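Long-range contacts in putative dehydratase (PDB 2POZ), which is of unknown function but is probably a lyase of the mandelate racemase/muconate lactonizing enzyme family in the enolase superfamily: residues A[34-39]-A[311-316]; A[345-350]-A[366-371]. All coordinates share one frame; numbering follows the deposited sequence.

Contact 1 of 2, residues A[34-39]-A[311-316]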
ATOM      1  N   ALA A  34       1.050 -37.516  28.586  1.00 11.66           N
ATOM      2  CA  ALA A  34       2.400 -36.955  28.623  1.00 12.98           C
ATOM      3  C   ALA A  34       2.584 -35.859  27.570  1.00 13.26           C
ATOM      4  O   ALA A  34       2.030 -35.938  26.472  1.00 14.71           O
ATOM      5  CB  ALA A  34       3.420 -38.059  28.404  1.00 12.39           C
ATOM      6  N   GLY A  35       3.364 -34.840  27.916  1.00 12.38           N
ATOM      7  CA  GLY A  35       3.623 -33.739  27.002  1.00 12.53           C
ATOM      8  C   GLY A  35       5.023 -33.176  27.206  1.00 12.21           C
ATOM      9  O   GLY A  35       5.641 -33.424  28.241  1.00 11.41           O
ATOM     10  N   GLU A  36       5.522 -32.430  26.225  1.00 11.23           N
ATOM     11  CA  GLU A  36       6.855 -31.836  26.317  1.00 12.12           C
ATOM     12  C   GLU A  36       6.885 -30.385  25.836  1.00 11.76           C
ATOM     13  O   GLU A  36       6.317 -30.051  24.800  1.00 13.07           O
ATOM     14  CB  GLU A  36       7.861 -32.667  25.507  1.00 12.61           C
ATOM     15  CG  GLU A  36       9.324 -32.235  25.678  1.00 16.02           C
ATOM     16  CD  GLU A  36      10.319 -33.232  25.078  1.00 17.77           C
ATOM     17  OE1 GLU A  36       9.954 -34.407  24.898  1.00 17.98           O
ATOM     18  OE2 GLU A  36      11.476 -32.846  24.799  1.00 21.67           O
ATOM     19  N   ALA A  37       7.547 -29.526  26.602  1.00 12.02           N
ATOM     20  CA  ALA A  37       7.677 -28.122  26.245  1.00 12.95           C
ATOM     21  C   ALA A  37       8.943 -28.017  25.395  1.00 14.01           C
ATOM     22  O   ALA A  37       9.989 -28.554  25.760  1.00 15.56           O
ATOM     23  CB  ALA A  37       7.799 -27.270  27.506  1.00 11.08           C
ATOM     24  N   GLY A  38       8.849 -27.331  24.260  1.00 14.48           N
ATOM     25  CA  GLY A  38       9.993 -27.216  23.367  1.00 12.16           C
ATOM     26  C   GLY A  38      11.155 -26.347  23.819  1.00 12.26           C
ATOM     27  O   GLY A  38      11.819 -25.734  22.986  1.00 13.33           O
ATOM     28  N   ILE A  39      11.414 -26.280  25.122  1.00 11.59           N
ATOM     29  CA  ILE A  39      12.527 -25.472  25.617  1.00 11.41           C
ATOM     30  C   ILE A  39      13.633 -26.390  26.169  1.00 10.55           C
ATOM     31  O   ILE A  39      14.086 -26.228  27.298  1.00 12.01           O
ATOM     32  CB  ILE A  39      12.067 -24.503  26.727  1.00 10.42           C
ATOM     33  CG1 ILE A  39      10.773 -23.784  26.307  1.00 12.08           C
ATOM     34  CG2 ILE A  39      13.171 -23.481  27.011  1.00  9.33           C
ATOM     35  CD1 ILE A  39      10.924 -22.797  25.143  1.00  6.59           C
ATOM     36  N   SER A 311      13.293 -34.619  23.719  1.00 13.15           N
ATOM     37  CA  SER A 311      13.431 -36.038  24.013  1.00 13.47           C
ATOM     38  C   SER A 311      12.611 -36.841  22.998  1.00 13.54           C
ATOM     39  O   SER A 311      11.972 -36.272  22.104  1.00 13.38           O
ATOM     40  CB  SER A 311      12.920 -36.329  25.423  1.00 13.76           C
ATOM     41  OG  SER A 311      11.501 -36.279  25.446  1.00 14.56           O
ATOM     42  N   SER A 312      12.634 -38.162  23.135  1.00 14.33           N
ATOM     43  CA  SER A 312      11.871 -39.045  22.254  1.00 13.40           C
ATOM     44  C   SER A 312      10.373 -38.727  22.311  1.00 13.75           C
ATOM     45  O   SER A 312       9.636 -38.998  21.358  1.00 14.81           O
ATOM     46  CB  SER A 312      12.073 -40.506  22.663  1.00 13.17           C
ATOM     47  OG  SER A 312      13.423 -40.903  22.537  1.00 16.70           O
ATOM     48  N   LEU A 313       9.915 -38.178  23.431  1.00 12.44           N
ATOM     49  CA  LEU A 313       8.498 -37.853  23.572  1.00 13.00           C
ATOM     50  C   LEU A 313       8.037 -36.815  22.548  1.00 12.59           C
ATOM     51  O   LEU A 313       7.141 -37.085  21.750  1.00 13.99           O
ATOM     52  CB  LEU A 313       8.185 -37.353  24.992  1.00 11.06           C
ATOM     53  CG  LEU A 313       6.729 -36.911  25.245  1.00 12.72           C
ATOM     54  CD1 LEU A 313       5.769 -38.034  24.866  1.00  8.86           C
ATOM     55  CD2 LEU A 313       6.544 -36.527  26.710  1.00  9.48           C
ATOM     56  N   ILE A 314       8.641 -35.631  22.547  1.00 13.57           N
ATOM     57  CA  ILE A 314       8.211 -34.614  21.589  1.00 13.67           C
ATOM     58  C   ILE A 314       8.410 -35.051  20.137  1.00 13.58           C
ATOM     59  O   ILE A 314       7.662 -34.635  19.259  1.00 14.06           O
ATOM     60  CB  ILE A 314       8.905 -33.251  21.825  1.00 12.47           C
ATOM     61  CG1 ILE A 314       8.191 -32.176  20.997  1.00 13.82           C
ATOM     62  CG2 ILE A 314      10.370 -33.318  21.439  1.00 11.23           C
ATOM     63  CD1 ILE A 314       8.343 -30.769  21.556  1.00 14.74           C
ATOM     64  N   GLU A 315       9.398 -35.901  19.885  1.00 15.09           N
ATOM     65  CA  GLU A 315       9.624 -36.385  18.524  1.00 17.94           C
ATOM     66  C   GLU A 315       8.456 -37.281  18.110  1.00 16.52           C
ATOM     67  O   GLU A 315       7.939 -37.181  16.997  1.00 14.37           O
ATOM     68  CB  GLU A 315      10.927 -37.190  18.432  1.00 20.51           C
ATOM     69  CG  GLU A 315      12.190 -36.385  18.660  1.00 28.34           C
ATOM     70  CD  GLU A 315      13.447 -37.234  18.561  1.00 32.19           C
ATOM     71  OE1 GLU A 315      13.586 -37.963  17.551  1.00 34.74           O
ATOM     72  OE2 GLU A 315      14.292 -37.168  19.486  1.00 30.29           O
ATOM     73  N   THR A 316       8.040 -38.161  19.016  1.00 15.72           N
ATOM     74  CA  THR A 316       6.937 -39.068  18.730  1.00 15.38           C
ATOM     75  C   THR A 316       5.631 -38.294  18.580  1.00 14.99           C
ATOM     76  O   THR A 316       4.821 -38.590  17.701  1.00 14.52           O
ATOM     77  CB  THR A 316       6.798 -40.121  19.842  1.00 14.98           C
ATOM     78  OG1 THR A 316       8.012 -40.872  19.922  1.00 17.46           O
ATOM     79  CG2 THR A 316       5.640 -41.068  19.554  1.00 17.10           C
TER
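E36 reaches from strand 33-37 to the first turn of helix 312-324, and its carboxylate meets the N-H groups there. Its CG is anti to the backbone N (chi1 -173°), and the chain stays extended beyond it. OE2 accepts from S311 N through its syn lone pair, at 2.8 Å and nearly straight. OE1 accepts from I314 N at 3.0 Å, with the donor above the carboxylate plane. OE1 also takes a very short bond from S311 OG, 2.5 Å. S311 is the N-cap residue, and its OG accepts in turn from L313 N. Three bonds thus hold the carboxylate and limit its rotation. I314 crosses the E36 chain at about a right angle, with I314 CB 3.5 Å from E36 CD. I314 CG2 touches the same carbon. L313 packs further back along the strand, its CD2 on A34 CB at 3.9 Å and against G35 O. An alanine in place of E36 would probably leave S311 N and I314 N without their buried acceptor and open a gap beside I314. Q98 receives the backbone N-H of E36 and D102 that of A34, so helix 87-108 backs the strand. The axes of 34-37 and 312-316 run at 100° to each other. This is the buried interface of the enolase-superfamily fold, where the N-terminal capping domain meets the barrel domain.

Contact 2 of 2, residues A[345-350]-A[366-371]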
ATOM      1  N   GLU A 345      16.664 -41.828  27.921  1.00 18.15           N
ATOM      2  CA  GLU A 345      15.578 -42.310  27.078  1.00 18.68           C
ATOM      3  C   GLU A 345      14.296 -42.230  27.906  1.00 18.15           C
ATOM      4  O   GLU A 345      14.158 -42.919  28.916  1.00 17.91           O
ATOM      5  CB  GLU A 345      15.831 -43.756  26.652  1.00 19.54           C
ATOM      6  CG  GLU A 345      14.736 -44.314  25.753  1.00 19.00           C
ATOM      7  CD  GLU A 345      14.464 -43.418  24.554  1.00 19.38           C
ATOM      8  OE1 GLU A 345      15.371 -43.274  23.708  1.00 17.51           O
ATOM      9  OE2 GLU A 345      13.347 -42.856  24.467  1.00 16.84           O
ATOM     10  N   VAL A 346      13.361 -41.383  27.484  1.00 18.65           N
ATOM     11  CA  VAL A 346      12.109 -41.212  28.219  1.00 16.17           C
ATOM     12  C   VAL A 346      11.001 -42.161  27.767  1.00 16.82           C
ATOM     13  O   VAL A 346       9.987 -42.301  28.445  1.00 15.25           O
ATOM     14  CB  VAL A 346      11.579 -39.754  28.093  1.00 15.52           C
ATOM     15  CG1 VAL A 346      12.644 -38.768  28.561  1.00 13.29           C
ATOM     16  CG2 VAL A 346      11.183 -39.468  26.650  1.00 13.28           C
ATOM     17  N   LEU A 347      11.185 -42.817  26.629  1.00 18.28           N
ATOM     18  CA  LEU A 347      10.148 -43.714  26.137  1.00 18.49           C
ATOM     19  C   LEU A 347      10.532 -45.178  26.177  1.00 21.06           C
ATOM     20  O   LEU A 347      11.688 -45.538  25.963  1.00 20.29           O
ATOM     21  CB  LEU A 347       9.764 -43.348  24.702  1.00 18.10           C
ATOM     22  CG  LEU A 347       9.154 -41.964  24.479  1.00 17.40           C
ATOM     23  CD1 LEU A 347       8.708 -41.853  23.030  1.00 14.99           C
ATOM     24  CD2 LEU A 347       7.977 -41.757  25.425  1.00 15.67           C
ATOM     25  N   GLU A 348       9.542 -46.021  26.438  1.00 23.30           N
ATOM     26  CA  GLU A 348       9.771 -47.454  26.480  1.00 27.47           C
ATOM     27  C   GLU A 348       9.920 -47.928  25.037  1.00 27.69           C
ATOM     28  O   GLU A 348      10.677 -48.854  24.738  1.00 26.15           O
ATOM     29  CB  GLU A 348       8.581 -48.153  27.137  1.00 30.53           C
ATOM     30  CG  GLU A 348       8.884 -49.562  27.576  1.00 37.67           C
ATOM     31  CD  GLU A 348       9.868 -49.594  28.722  1.00 40.20           C
ATOM     32  OE1 GLU A 348       9.503 -49.119  29.825  1.00 41.60           O
ATOM     33  OE2 GLU A 348      11.002 -50.082  28.518  1.00 41.97           O
ATOM     34  N   ASN A 349       9.200 -47.259  24.144  1.00 26.87           N
ATOM     35  CA  ASN A 349       9.205 -47.599  22.729  1.00 29.76           C
ATOM     36  C   ASN A 349       9.506 -46.380  21.862  1.00 30.77           C
ATOM     37  O   ASN A 349       8.640 -45.887  21.136  1.00 31.48           O
ATOM     38  CB  ASN A 349       7.844 -48.173  22.365  1.00 31.92           C
ATOM     39  CG  ASN A 349       6.735 -47.597  23.227  1.00 37.49           C
ATOM     40  OD1 ASN A 349       6.524 -46.378  23.263  1.00 38.40           O
ATOM     41  ND2 ASN A 349       6.028 -48.469  23.941  1.00 38.32           N
ATOM     42  N   PRO A 350      10.744 -45.877  21.925  1.00 30.35           N
ATOM     43  CA  PRO A 350      11.103 -44.709  21.122  1.00 31.25           C
ATOM     44  C   PRO A 350      10.996 -45.020  19.636  1.00 33.13           C
ATOM     45  O   PRO A 350      11.135 -46.169  19.223  1.00 32.61           O
ATOM     46  CB  PRO A 350      12.535 -44.420  21.563  1.00 29.81           C
ATOM     47  CG  PRO A 350      13.060 -45.781  21.881  1.00 30.13           C
ATOM     48  CD  PRO A 350      11.919 -46.415  22.632  1.00 29.07           C
ATOM     49  N   LEU A 366      -0.608 -40.459  21.981  1.00 14.22           N
ATOM     50  CA  LEU A 366       0.618 -40.033  21.310  1.00 13.85           C
ATOM     51  C   LEU A 366       1.434 -41.245  20.868  1.00 15.58           C
ATOM     52  O   LEU A 366       2.404 -41.118  20.118  1.00 14.45           O
ATOM     53  CB  LEU A 366       1.448 -39.147  22.238  1.00 11.90           C
ATOM     54  CG  LEU A 366       0.792 -37.822  22.639  1.00 14.28           C
ATOM     55  CD1 LEU A 366       1.682 -37.070  23.612  1.00 11.74           C
ATOM     56  CD2 LEU A 366       0.531 -36.988  21.399  1.00 11.98           C
ATOM     57  N   GLY A 367       1.032 -42.421  21.336  1.00 15.67           N
ATOM     58  CA  GLY A 367       1.740 -43.637  20.978  1.00 19.06           C
ATOM     59  C   GLY A 367       3.081 -43.730  21.678  1.00 20.11           C
ATOM     60  O   GLY A 367       3.980 -44.428  21.214  1.00 21.06           O
ATOM     61  N   ALA A 368       3.200 -43.036  22.805  1.00 20.46           N
ATOM     62  CA  ALA A 368       4.431 -43.008  23.576  1.00 21.96           C
ATOM     63  C   ALA A 368       4.202 -43.408  25.029  1.00 23.06           C
ATOM     64  O   ALA A 368       3.334 -42.856  25.703  1.00 23.47           O
ATOM     65  CB  ALA A 368       5.032 -41.616  23.516  1.00 20.96           C
ATOM     66  N   VAL A 369       4.985 -44.370  25.505  1.00 22.23           N
ATOM     67  CA  VAL A 369       4.878 -44.836  26.885  1.00 22.02           C
ATOM     68  C   VAL A 369       6.135 -44.403  27.643  1.00 20.86           C
ATOM     69  O   VAL A 369       7.250 -44.789  27.286  1.00 16.75           O
ATOM     70  CB  VAL A 369       4.758 -46.380  26.950  1.00 24.93           C
ATOM     71  CG1 VAL A 369       4.496 -46.824  28.384  1.00 26.01           C
ATOM     72  CG2 VAL A 369       3.642 -46.859  26.032  1.00 26.97           C
ATOM     73  N   LEU A 370       5.947 -43.595  28.679  1.00 20.02           N
ATOM     74  CA  LEU A 370       7.061 -43.102  29.475  1.00 21.97           C
ATOM     75  C   LEU A 370       7.691 -44.195  30.335  1.00 22.40           C
ATOM     76  O   LEU A 370       7.028 -45.158  30.726  1.00 22.41           O
ATOM     77  CB  LEU A 370       6.593 -41.972  30.395  1.00 21.78           C
ATOM     78  CG  LEU A 370       6.112 -40.652  29.793  1.00 25.02           C
ATOM     79  CD1 LEU A 370       5.489 -39.809  30.890  1.00 26.47           C
ATOM     80  CD2 LEU A 370       7.272 -39.908  29.148  1.00 25.09           C
ATOM     81  N   ILE A 371       8.982 -44.046  30.607  1.00 20.63           N
ATOM     82  CA  ILE A 371       9.690 -44.979  31.470  1.00 20.92           C
ATOM     83  C   ILE A 371       9.835 -44.163  32.741  1.00 20.57           C
ATOM     84  O   ILE A 371      10.779 -43.389  32.893  1.00 19.13           O
ATOM     85  CB  ILE A 371      11.087 -45.338  30.921  1.00 21.65           C
ATOM     86  CG1 ILE A 371      10.956 -45.950  29.525  1.00 21.42           C
ATOM     87  CG2 ILE A 371      11.770 -46.324  31.861  1.00 19.83           C
ATOM     88  CD1 ILE A 371      12.282 -46.373  28.902  1.00 23.42           C
TER
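I371 keeps CG1 anti to its carbonyl carbon (chi1 -58°), which sets CG1 3.4 Å from E348 N. Its chain then runs on extended, and CD1 comes to 3.1 Å from L347 O, a tight fit. E348 bends at chi2 (68°), and its carboxylate lies beside I371, OE1 being 3.5 Å from CG1. The two side chains cross at about a right angle. The backbones join next to them. I371 N donates to V346 O at 3.0 Å, and E348 N donates to V369 O at 2.7 Å, nearly straight along the C=O. Both carbonyls also receive a CA-H contact, from L370 and L347 respectively. L347 CD2 packs on A368 CB at 3.5 Å and more loosely on L370 CD2. N349 OD1 takes a weak bond from V369 N, while ND2 lies 3.6 Å from V369 CG2. E345 OE2 accepts from L347 N, and its OE1 bonds the hydroxyl of Y343. L347 also packs on S312 and T316 of helix 312-324. L347 and L370 form a non-hydrogen-bonded antiparallel pair, an isolated beta bridge between two loops near the end of the barrel domain.

In the fold
The chain first lays down strand 33-37 of the capping domain. It then runs through helix 87-108 and most of the barrel before helix 312-324 returns to that strand, so contact 1 closes a loop of 271 residues. Contact 2 follows in series. It closes a short loop of 15 residues that includes strands 353-354 and 357-359, just ahead of helix 372-375. The chain ends in strand 379-383, outermost on the other side of the capping-domain sheet within the chain. The contacts neither nest nor cross, but they touch: S312 OG probably bonds E345 OE2 at 2.7 Å, and L366 packs on A34 and T316. Helix 312-324 thus meets both capping strand and late loops.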